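Local coordinates for putative glucarate dehydratase (Pseudomonas fluorescens, PDB 4IT1), which probably catalyses the magnesium-dependent dehydration of D-glucarate to 5-dehydro-4-deoxy-D-glucarate, as a member of the mandelate racemase/muconate lactonizing enzyme family, at residues E193-I204 / A226-F235; P239-L250 / D263-P272. All coordinates share one frame; numbering follows the deposited sequence.

Interaction 1: residues E193-I204 / A226-F235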
loop_
_atom_site.group_PDB
_atom_site.type_symbol
_atom_site.label_atom_id
_atom_site.label_comp_id
_atom_site.label_asym_id
_atom_site.label_seq_id
_atom_site.Cartn_x
_atom_site.Cartn_y
_atom_site.Cartn_z
ATOM N N GLU A 193 14.608 -38.094 -15.061
ATOM C CA GLU A 193 14.848 -37.836 -13.641
ATOM C C GLU A 193 16.331 -37.663 -13.341
ATOM O O GLU A 193 16.719 -36.731 -12.631
ATOM C CB GLU A 193 14.199 -38.906 -12.746
ATOM C CG GLU A 193 14.238 -40.342 -13.250
ATOM C CD GLU A 193 13.182 -40.638 -14.303
ATOM O OE1 GLU A 193 13.312 -40.132 -15.435
ATOM O OE2 GLU A 193 12.235 -41.398 -14.010
ATOM N N GLN A 194 17.150 -38.539 -13.917
ATOM C CA GLN A 194 18.602 -38.487 -13.766
ATOM C C GLN A 194 19.193 -37.133 -14.170
ATOM O O GLN A 194 19.985 -36.546 -13.431
ATOM C CB GLN A 194 19.243 -39.613 -14.576
ATOM C CG GLN A 194 20.715 -39.844 -14.290
ATOM C CD GLN A 194 21.202 -41.180 -14.816
ATOM O OE1 GLN A 194 20.518 -42.197 -14.694
ATOM N NE2 GLN A 194 22.396 -41.185 -15.398
ATOM N N GLN A 195 18.784 -36.634 -15.333
ATOM C CA GLN A 195 19.335 -35.396 -15.889
ATOM C C GLN A 195 18.834 -34.160 -15.145
ATOM O O GLN A 195 19.534 -33.144 -15.072
ATOM C CB GLN A 195 18.991 -35.286 -17.377
ATOM C CG GLN A 195 19.580 -36.390 -18.242
ATOM C CD GLN A 195 18.817 -36.609 -19.538
ATOM O OE1 GLN A 195 17.592 -36.487 -19.592
ATOM N NE2 GLN A 195 19.542 -36.957 -20.591
ATOM N N ILE A 196 17.617 -34.254 -14.611
ATOM C CA ILE A 196 17.027 -33.174 -13.811
ATOM C C ILE A 196 17.676 -33.098 -12.427
ATOM O O ILE A 196 18.084 -32.015 -11.987
ATOM C CB ILE A 196 15.473 -33.280 -13.741
ATOM C CG1 ILE A 196 14.830 -32.490 -14.890
ATOM C CG2 ILE A 196 14.922 -32.758 -12.419
ATOM C CD1 ILE A 196 15.037 -30.984 -14.824
ATOM N N VAL A 197 17.786 -34.253 -11.764
ATOM C CA VAL A 197 18.489 -34.369 -10.478
ATOM C C VAL A 197 19.879 -33.743 -10.596
ATOM O O VAL A 197 20.257 -32.885 -9.793
ATOM C CB VAL A 197 18.571 -35.841 -10.004
ATOM C CG1 VAL A 197 19.628 -36.018 -8.919
ATOM C CG2 VAL A 197 17.213 -36.317 -9.501
ATOM N N ALA A 198 20.604 -34.155 -11.633
ATOM C CA ALA A 198 21.915 -33.607 -11.961
ATOM C C ALA A 198 21.880 -32.093 -12.192
ATOM O O ALA A 198 22.794 -31.381 -11.773
ATOM C CB ALA A 198 22.476 -34.316 -13.181
ATOM N N GLN A 199 20.828 -31.604 -12.848
ATOM C CA GLN A 199 20.706 -30.172 -13.134
ATOM C C GLN A 199 20.531 -29.363 -11.842
ATOM O O GLN A 199 21.117 -28.284 -11.682
ATOM C CB GLN A 199 19.548 -29.903 -14.109
ATOM C CG GLN A 199 19.428 -28.445 -14.541
ATOM C CD GLN A 199 18.095 -28.120 -15.204
ATOM O OE1 GLN A 199 17.316 -27.307 -14.697
ATOM N NE2 GLN A 199 17.830 -28.748 -16.345
ATOM N N ALA A 200 19.723 -29.894 -10.927
ATOM C CA ALA A 200 19.518 -29.277 -9.613
ATOM C C ALA A 200 20.811 -29.278 -8.802
ATOM O O ALA A 200 21.214 -28.242 -8.258
ATOM C CB ALA A 200 18.409 -29.992 -8.851
ATOM N N ALA A 201 21.454 -30.444 -8.740
ATOM C CA ALA A 201 22.743 -30.593 -8.065
ATOM C C ALA A 201 23.708 -29.492 -8.492
ATOM O O ALA A 201 24.307 -28.827 -7.642
ATOM C CB ALA A 201 23.337 -31.968 -8.335
ATOM N N ARG A 202 23.822 -29.278 -9.804
ATOM C CA ARG A 202 24.681 -28.225 -10.333
ATOM C C ARG A 202 24.350 -26.873 -9.722
ATOM O O ARG A 202 25.251 -26.134 -9.322
ATOM C CB ARG A 202 24.591 -28.152 -11.856
ATOM C CG ARG A 202 25.253 -26.908 -12.428
ATOM C CD ARG A 202 25.400 -26.989 -13.935
ATOM N NE ARG A 202 25.802 -25.701 -14.498
ATOM C CZ ARG A 202 26.249 -25.531 -15.739
ATOM N NH1 ARG A 202 26.358 -26.575 -16.559
ATOM N NH2 ARG A 202 26.594 -24.317 -16.160
ATOM N N MET A 203 23.056 -26.568 -9.643
ATOM C CA MET A 203 22.585 -25.276 -9.137
ATOM C C MET A 203 22.783 -25.134 -7.634
ATOM O O MET A 203 23.219 -24.081 -7.157
ATOM C CB MET A 203 21.105 -25.076 -9.474
ATOM C CG MET A 203 20.826 -24.737 -10.926
ATOM S SD MET A 203 19.089 -24.330 -11.177
ATOM C CE MET A 203 19.103 -23.836 -12.894
ATOM N N ILE A 204 22.438 -26.192 -6.898
ATOM C CA ILE A 204 22.610 -26.234 -5.440
ATOM C C ILE A 204 24.089 -26.097 -5.047
ATOM O O ILE A 204 24.421 -25.301 -4.171
ATOM C CB ILE A 204 21.962 -27.496 -4.816
ATOM C CG1 ILE A 204 20.439 -27.462 -5.022
ATOM C CG2 ILE A 204 22.313 -27.613 -3.334
ATOM C CD1 ILE A 204 19.709 -28.727 -4.622
ATOM N N ALA A 226 7.329 -38.572 -11.503
ATOM C CA ALA A 226 8.518 -39.395 -11.247
ATOM C C ALA A 226 9.803 -38.570 -11.076
ATOM O O ALA A 226 10.673 -38.927 -10.274
ATOM C CB ALA A 226 8.688 -40.436 -12.342
ATOM N N CYS A 227 9.910 -37.463 -11.811
ATOM C CA CYS A 227 11.057 -36.563 -11.673
ATOM C C CYS A 227 11.048 -35.819 -10.339
ATOM O O CYS A 227 12.108 -35.482 -9.802
ATOM C CB CYS A 227 11.130 -35.575 -12.838
ATOM S SG CYS A 227 11.394 -36.370 -14.445
ATOM N N ILE A 228 9.857 -35.564 -9.808
ATOM C CA ILE A 228 9.741 -34.956 -8.483
ATOM C C ILE A 228 10.152 -35.950 -7.396
ATOM O O ILE A 228 10.910 -35.597 -6.494
ATOM C CB ILE A 228 8.327 -34.399 -8.228
ATOM C CG1 ILE A 228 8.149 -33.084 -8.979
ATOM C CG2 ILE A 228 8.085 -34.162 -6.742
ATOM C CD1 ILE A 228 6.723 -32.862 -9.424
ATOM N N LYS A 229 9.653 -37.182 -7.494
ATOM C CA LYS A 229 10.044 -38.270 -6.590
ATOM C C LYS A 229 11.567 -38.371 -6.498
ATOM O O LYS A 229 12.135 -38.353 -5.399
ATOM C CB LYS A 229 9.475 -39.614 -7.062
ATOM C CG LYS A 229 7.965 -39.669 -7.232
ATOM C CD LYS A 229 7.243 -39.947 -5.928
ATOM C CE LYS A 229 5.757 -40.122 -6.172
ATOM N NZ LYS A 229 4.985 -39.867 -4.927
ATOM N N ALA A 230 12.215 -38.457 -7.660
ATOM C CA ALA A 230 13.667 -38.564 -7.743
ATOM C C ALA A 230 14.370 -37.364 -7.095
ATOM O O ALA A 230 15.403 -37.527 -6.441
ATOM C CB ALA A 230 14.103 -38.738 -9.190
ATOM N N LEU A 231 13.802 -36.171 -7.265
ATOM C CA LEU A 231 14.310 -34.967 -6.605
ATOM C C LEU A 231 14.136 -34.994 -5.081
ATOM O O LEU A 231 14.995 -34.493 -4.349
ATOM C CB LEU A 231 13.638 -33.713 -7.169
ATOM C CG LEU A 231 14.171 -33.131 -8.476
ATOM C CD1 LEU A 231 13.142 -32.183 -9.076
ATOM C CD2 LEU A 231 15.491 -32.415 -8.247
ATOM N N LYS A 232 13.016 -35.558 -4.621
ATOM C CA LYS A 232 12.720 -35.705 -3.190
ATOM C C LYS A 232 13.657 -36.744 -2.570
ATOM O O LYS A 232 14.152 -36.565 -1.451
ATOM C CB LYS A 232 11.257 -36.123 -2.986
ATOM C CG LYS A 232 10.779 -36.140 -1.541
ATOM C CD LYS A 232 9.560 -37.042 -1.389
ATOM C CE LYS A 232 9.051 -37.105 0.046
ATOM N NZ LYS A 232 8.335 -35.860 0.461
ATOM N N LYS A 233 13.883 -37.826 -3.314
ATOM C CA LYS A 233 14.821 -38.870 -2.936
ATOM C C LYS A 233 16.238 -38.306 -2.869
ATOM O O LYS A 233 16.941 -38.513 -1.880
ATOM C CB LYS A 233 14.747 -40.031 -3.930
ATOM C CG LYS A 233 15.500 -41.276 -3.495
ATOM C CD LYS A 233 15.401 -42.368 -4.546
ATOM C CE LYS A 233 16.274 -43.557 -4.178
ATOM N NZ LYS A 233 16.127 -44.675 -5.147
ATOM N N ALA A 234 16.640 -37.579 -3.909
ATOM C CA ALA A 234 17.983 -37.004 -3.972
ATOM C C ALA A 234 18.195 -35.902 -2.948
ATOM O O ALA A 234 19.305 -35.727 -2.446
ATOM C CB ALA A 234 18.288 -36.488 -5.368
ATOM N N PHE A 235 17.134 -35.158 -2.649
ATOM C CA PHE A 235 17.217 -34.019 -1.737
ATOM C C PHE A 235 16.054 -34.044 -0.749
ATOM O O PHE A 235 14.961 -33.566 -1.068
ATOM C CB PHE A 235 17.195 -32.689 -2.502
ATOM C CG PHE A 235 18.150 -32.622 -3.659
ATOM C CD1 PHE A 235 19.479 -32.261 -3.463
ATOM C CD2 PHE A 235 17.714 -32.887 -4.952
ATOM C CE1 PHE A 235 20.361 -32.189 -4.529
ATOM C CE2 PHE A 235 18.589 -32.814 -6.025
ATOM C CZ PHE A 235 19.914 -32.462 -5.813
#
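With CG of Phe235 anti to its carbonyl carbon (chi1 -49°), the phenyl ring, just after helix 221-234, reaches helix 193-207, where Ile204 meets it from the opposite direction. Ile204 has CG1 in the same kind of rotamer (chi1 -64°) and its chain extended, which sets CD1 over one face of the ring, toward the rim, 3.5 Å from Phe235 CE1, a CH-pi contact. The carbonyl of Val197 lies at the edge of the same ring, while the methyl of Ala200 approaches obliquely, CB to Phe235 CE2 4.0 Å. These are neighbouring outer helices of the modified TIM barrel, (beta/alpha)7beta, of the enolase superfamily; the two segments run in the same general sense, but their axes cross at -46° and come within 9.0 Å. Alanines suit so near a crossing. Ala230 CB stands 3.6 Å from Glu193 CB, and Ala234 CB receives Val197 CG1 at 3.8 Å, while the other branch of the valine, CG2, leans on the backbone carbonyl of Ala230. Deeper, toward the barrel strands, the larger Leu231 splits its methyls: CD1 goes to Ile196 CG2 (3.8 Å) and CD2 to the methyl of Ala200. Ile196 and Leu231 also touch Leu170 of strand 163-170. Cys227 SG packs in van der Waals contact against the start of helix 193-207, 3.7 Å from Glu193 N.

Interaction 2: residues P239-L250 / D263-P272. With MG (magnesium ion), chain E.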
loop_
_atom_site.group_PDB
_atom_site.type_symbol
_atom_site.label_atom_id
_atom_site.label_comp_id
_atom_site.label_asym_id
_atom_site.label_seq_id
_atom_site.Cartn_x
_atom_site.Cartn_y
_atom_site.Cartn_z
ATOM N N PRO A 239 12.177 -28.145 0.228
ATOM C CA PRO A 239 10.790 -27.880 -0.166
ATOM C C PRO A 239 10.664 -27.898 -1.692
ATOM O O PRO A 239 11.456 -27.243 -2.387
ATOM C CB PRO A 239 10.527 -26.473 0.389
ATOM C CG PRO A 239 11.558 -26.274 1.453
ATOM C CD PRO A 239 12.767 -26.999 0.942
ATOM N N LEU A 240 9.701 -28.670 -2.199
ATOM C CA LEU A 240 9.510 -28.835 -3.646
ATOM C C LEU A 240 8.211 -28.203 -4.157
ATOM O O LEU A 240 7.149 -28.341 -3.534
ATOM C CB LEU A 240 9.564 -30.315 -4.038
ATOM C CG LEU A 240 10.823 -31.108 -3.667
ATOM C CD1 LEU A 240 10.615 -32.599 -3.898
ATOM C CD2 LEU A 240 12.030 -30.614 -4.443
ATOM N N ARG A 241 8.322 -27.507 -5.287
ATOM C CA ARG A 241 7.197 -26.824 -5.943
ATOM C C ARG A 241 7.216 -27.070 -7.460
ATOM O O ARG A 241 8.280 -27.316 -8.037
ATOM C CB ARG A 241 7.280 -25.317 -5.695
ATOM C CG ARG A 241 7.319 -24.900 -4.240
ATOM C CD ARG A 241 8.250 -23.714 -4.038
ATOM N NE ARG A 241 8.612 -23.572 -2.629
ATOM C CZ ARG A 241 9.636 -22.862 -2.158
ATOM N NH1 ARG A 241 10.447 -22.197 -2.972
ATOM N NH2 ARG A 241 9.850 -22.825 -0.852
ATOM N N ILE A 242 6.043 -26.993 -8.099
ATOM C CA ILE A 242 5.937 -27.081 -9.568
ATOM C C ILE A 242 5.030 -26.020 -10.170
ATOM O O ILE A 242 4.077 -25.577 -9.532
ATOM C CB ILE A 242 5.432 -28.454 -10.059
ATOM C CG1 ILE A 242 4.166 -28.872 -9.301
ATOM C CG2 ILE A 242 6.531 -29.493 -9.958
ATOM C CD1 ILE A 242 3.388 -29.987 -9.959
ATOM N N ASP A 243 5.335 -25.636 -11.408
ATOM C CA ASP A 243 4.512 -24.706 -12.181
ATOM C C ASP A 243 4.129 -25.334 -13.521
ATOM O O ASP A 243 4.862 -25.189 -14.503
ATOM C CB ASP A 243 5.270 -23.391 -12.420
ATOM C CG ASP A 243 4.399 -22.310 -13.059
ATOM O OD1 ASP A 243 3.238 -22.602 -13.420
ATOM O OD2 ASP A 243 4.871 -21.157 -13.194
ATOM N N PRO A 244 2.988 -26.047 -13.573
ATOM C CA PRO A 244 2.561 -26.598 -14.866
ATOM C C PRO A 244 1.907 -25.571 -15.807
ATOM O O PRO A 244 1.381 -25.955 -16.846
ATOM C CB PRO A 244 1.550 -27.692 -14.477
ATOM C CG PRO A 244 1.687 -27.877 -12.994
ATOM C CD PRO A 244 2.163 -26.559 -12.466
ATOM N N ASN A 245 1.944 -24.287 -15.450
ATOM C CA ASN A 245 1.380 -23.212 -16.284
ATOM C C ASN A 245 -0.028 -23.514 -16.822
ATOM O O ASN A 245 -0.313 -23.304 -17.999
ATOM C CB ASN A 245 2.326 -22.859 -17.439
ATOM C CG ASN A 245 3.434 -21.921 -17.027
ATOM O OD1 ASN A 245 4.607 -22.244 -17.170
ATOM N ND2 ASN A 245 3.070 -20.742 -16.528
ATOM N N GLY A 246 -0.886 -24.026 -15.947
ATOM C CA GLY A 246 -2.268 -24.335 -16.278
ATOM C C GLY A 246 -2.441 -25.389 -17.346
ATOM O O GLY A 246 -3.485 -25.442 -17.994
ATOM N N ASN A 247 -1.437 -26.242 -17.532
ATOM C CA ASN A 247 -1.507 -27.217 -18.619
ATOM C C ASN A 247 -2.112 -28.551 -18.243
ATOM O O ASN A 247 -2.078 -29.495 -19.039
ATOM C CB ASN A 247 -0.148 -27.398 -19.299
ATOM C CG ASN A 247 -0.272 -27.585 -20.799
ATOM O OD1 ASN A 247 -1.310 -27.278 -21.403
ATOM N ND2 ASN A 247 0.788 -28.086 -21.414
ATOM N N TRP A 248 -2.670 -28.636 -17.037
ATOM C CA TRP A 248 -3.403 -29.838 -16.620
ATOM C C TRP A 248 -4.890 -29.574 -16.455
ATOM O O TRP A 248 -5.292 -28.604 -15.813
ATOM C CB TRP A 248 -2.871 -30.409 -15.294
ATOM C CG TRP A 248 -1.434 -30.845 -15.299
ATOM C CD1 TRP A 248 -0.637 -31.062 -16.389
ATOM C CD2 TRP A 248 -0.636 -31.155 -14.151
ATOM N NE1 TRP A 248 0.610 -31.463 -15.989
ATOM C CE2 TRP A 248 0.639 -31.533 -14.621
ATOM C CE3 TRP A 248 -0.875 -31.142 -12.766
ATOM C CZ2 TRP A 248 1.682 -31.891 -13.755
ATOM C CZ3 TRP A 248 0.159 -31.499 -11.909
ATOM C CH2 TRP A 248 1.421 -31.871 -12.408
ATOM N N SER A 249 -5.711 -30.449 -17.021
ATOM C CA SER A 249 -7.129 -30.418 -16.725
ATOM C C SER A 249 -7.323 -30.637 -15.218
ATOM O O SER A 249 -6.412 -31.084 -14.512
ATOM C CB SER A 249 -7.863 -31.499 -17.513
ATOM O OG SER A 249 -7.391 -32.788 -17.154
ATOM N N LEU A 250 -8.509 -30.296 -14.738
ATOM C CA LEU A 250 -8.895 -30.564 -13.368
ATOM C C LEU A 250 -8.672 -32.045 -12.985
ATOM O O LEU A 250 -8.064 -32.327 -11.946
ATOM C CB LEU A 250 -10.352 -30.144 -13.170
ATOM C CG LEU A 250 -11.025 -30.262 -11.809
ATOM C CD1 LEU A 250 -10.290 -29.450 -10.752
ATOM C CD2 LEU A 250 -12.475 -29.824 -11.957
ATOM N N ASP A 263 4.531 -34.836 -1.331
ATOM C CA ASP A 263 5.884 -34.539 -1.816
ATOM C C ASP A 263 6.112 -33.051 -2.080
ATOM O O ASP A 263 7.256 -32.596 -2.117
ATOM C CB ASP A 263 6.192 -35.330 -3.093
ATOM C CG ASP A 263 6.263 -36.836 -2.859
ATOM O OD1 ASP A 263 6.062 -37.296 -1.713
ATOM O OD2 ASP A 263 6.517 -37.566 -3.841
ATOM N N LEU A 264 5.025 -32.295 -2.253
ATOM C CA LEU A 264 5.120 -30.883 -2.639
ATOM C C LEU A 264 4.731 -29.896 -1.550
ATOM O O LEU A 264 3.721 -30.081 -0.873
ATOM C CB LEU A 264 4.264 -30.604 -3.883
ATOM C CG LEU A 264 4.669 -31.189 -5.240
ATOM C CD1 LEU A 264 3.738 -30.631 -6.300
ATOM C CD2 LEU A 264 6.112 -30.873 -5.610
ATOM N N GLN A 265 5.516 -28.829 -1.421
ATOM C CA GLN A 265 5.151 -27.692 -0.571
ATOM C C GLN A 265 3.907 -26.961 -1.099
ATOM O O GLN A 265 2.979 -26.686 -0.329
ATOM C CB GLN A 265 6.322 -26.712 -0.425
ATOM C CG GLN A 265 6.126 -25.701 0.698
ATOM C CD GLN A 265 7.229 -24.653 0.774
ATOM O OE1 GLN A 265 7.685 -24.135 -0.243
ATOM N NE2 GLN A 265 7.654 -24.326 1.992
ATOM N N TYR A 266 3.905 -26.634 -2.397
ATOM C CA TYR A 266 2.718 -26.078 -3.072
ATOM C C TYR A 266 2.703 -26.331 -4.582
ATOM O O TYR A 266 3.742 -26.589 -5.183
ATOM C CB TYR A 266 2.512 -24.578 -2.761
ATOM C CG TYR A 266 3.537 -23.591 -3.322
ATOM C CD1 TYR A 266 3.662 -23.363 -4.697
ATOM C CD2 TYR A 266 4.334 -22.832 -2.469
ATOM C CE1 TYR A 266 4.576 -22.437 -5.199
ATOM C CE2 TYR A 266 5.250 -21.906 -2.964
ATOM C CZ TYR A 266 5.371 -21.715 -4.325
ATOM O OH TYR A 266 6.290 -20.791 -4.805
ATOM N N TYR A 267 1.511 -26.257 -5.173
ATOM C CA TYR A 267 1.322 -26.368 -6.618
ATOM C C TYR A 267 1.015 -24.981 -7.173
ATOM O O TYR A 267 0.035 -24.345 -6.762
ATOM C CB TYR A 267 0.135 -27.269 -6.937
ATOM C CG TYR A 267 0.238 -28.719 -6.503
ATOM C CD1 TYR A 267 0.183 -29.081 -5.154
ATOM C CD2 TYR A 267 0.327 -29.736 -7.453
ATOM C CE1 TYR A 267 0.258 -30.414 -4.767
ATOM C CE2 TYR A 267 0.392 -31.071 -7.080
ATOM C CZ TYR A 267 0.361 -31.408 -5.740
ATOM O OH TYR A 267 0.431 -32.734 -5.378
ATOM N N GLU A 268 1.843 -24.486 -8.078
ATOM C CA GLU A 268 1.605 -23.220 -8.760
ATOM C C GLU A 268 0.835 -23.421 -10.060
ATOM O O GLU A 268 1.296 -24.104 -10.909
ATOM C CB GLU A 268 2.926 -22.520 -9.063
ATOM C CG GLU A 268 2.779 -21.117 -9.636
ATOM C CD GLU A 268 4.006 -20.587 -10.350
ATOM O OE1 GLU A 268 5.121 -20.983 -10.032
ATOM O OE2 GLU A 268 3.865 -19.747 -11.236
ATOM N N ASP A 269 -0.340 -22.830 -10.193
ATOM C CA ASP A 269 -1.129 -22.897 -11.449
ATOM C C ASP A 269 -1.133 -24.281 -12.091
ATOM O O ASP A 269 -0.685 -24.436 -13.224
ATOM C CB ASP A 269 -0.604 -21.888 -12.483
ATOM C CG ASP A 269 -0.767 -20.466 -12.032
ATOM O OD1 ASP A 269 -1.872 -20.124 -11.564
ATOM O OD2 ASP A 269 0.209 -19.688 -12.130
ATOM N N PRO A 270 -1.607 -25.306 -11.369
ATOM C CA PRO A 270 -1.644 -26.590 -12.068
ATOM C C PRO A 270 -2.743 -26.670 -13.135
ATOM O O PRO A 270 -2.619 -27.439 -14.085
ATOM C CB PRO A 270 -1.911 -27.595 -10.944
ATOM C CG PRO A 270 -2.530 -26.799 -9.845
ATOM C CD PRO A 270 -1.920 -25.436 -9.936
ATOM N N THR A 271 -3.804 -25.885 -12.960
ATOM C CA THR A 271 -5.012 -25.972 -13.781
ATOM C C THR A 271 -5.511 -24.556 -14.131
ATOM O O THR A 271 -5.390 -23.645 -13.316
ATOM C CB THR A 271 -6.075 -26.844 -13.073
ATOM O OG1 THR A 271 -7.021 -27.345 -14.022
ATOM C CG2 THR A 271 -6.787 -26.096 -11.969
ATOM N N PRO A 272 -6.046 -24.349 -15.351
ATOM C CA PRO A 272 -6.285 -22.953 -15.747
ATOM C C PRO A 272 -7.552 -22.317 -15.150
ATOM O O PRO A 272 -8.494 -23.025 -14.793
ATOM C CB PRO A 272 -6.375 -23.035 -17.269
ATOM C CG PRO A 272 -6.893 -24.413 -17.541
ATOM C CD PRO A 272 -6.494 -25.301 -16.386
HETATM MG MG MG E . 4.182 -19.251 -13.250
HETATM O O HOH W 1 8.086 -30.207 -0.496
HETATM O O HOH W 2 2.248 -20.170 -13.544
HETATM O O HOH W 3 4.049 -18.651 -15.201
HETATM O O HOH W 4 6.083 -18.363 -13.201
#
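Asp243 and Glu268 each place one carboxylate oxygen on the magnesium ion, at the C-terminal ends of two adjacent parallel barrel strands. Strands 240-243 and 266-268 belong to a beta-alpha-beta unit with helix 250-260 as its crossover, and metal ligands at strand ends are the hallmark of the enolase superfamily. Asp243 OD2 binds the ion at 2.0 Å and Glu268 OE2 at 2.1 Å; the shared cation probably offsets the repulsion of two carboxylates turned 40° apart. Both have CG anti to the backbone N, the longer glutamate staying extended to reach the ion. Asn291 completes the protein ligands. Here the contact is wet: three waters fill the other positions, water 2 also donating to Asp243 OD1 and Asp269 OD2, and water 3 accepting from Asn245 ND2. Asp269, its OD1 bonded to Thr290, does not itself bind the ion here.

Away from the metal, the packing is close, with water 1 bridging Leu240 N and Asp263 O at the far end. Ile242 CG1 presses on Leu264 CD1 at 3.5 Å, and that methyl in turn sits over the centre of the Tyr267 ring. Beyond the strands, the Trp248 ring lies under Pro244 CB, while Gly246, whose positive phi suits glycine, fits the type I' turn and gives its N-H to Asp269 O. Thr271 OG1 donates to Trp248 O.

On the barrel's inner side, Arg241 CG lies over the centre of the Tyr266 ring, whose hydroxyl bonds Lys213. The guanidinium, nearly parallel to that ring, runs beside the Gln265 amide, 8° from coplanar with it. Gln265 OE1 takes two bonds close to the guanidinium plane, from Arg241 NE nearly head-on to the C=O and from Arg241 NH2 on a lone pair, each 2.6 Å.

Helix 221-234 leads directly into strand 240-243, joining the two contacts in series within one barrel domain, their centres about 17 Å apart. Interaction 1 belongs to the outer helical layer and is only partly buried; interaction 2 is buried among the barrel strands and carries the metal site. Their chemistry follows: apolar packing of alanines, branched aliphatic chains and one aromatic ring outside, against backbone bonds, carboxylates, waters and magnesium inside. The layers meet where Ile228, on the inward side of its helix, packs CD1 against Ile242 CG2 at 3.4 Å. Nearer the surface, Lys229 NZ makes a salt bridge with Asp263 OD2, 3.0 Å away, tying the helix to the approach to strand 266-268.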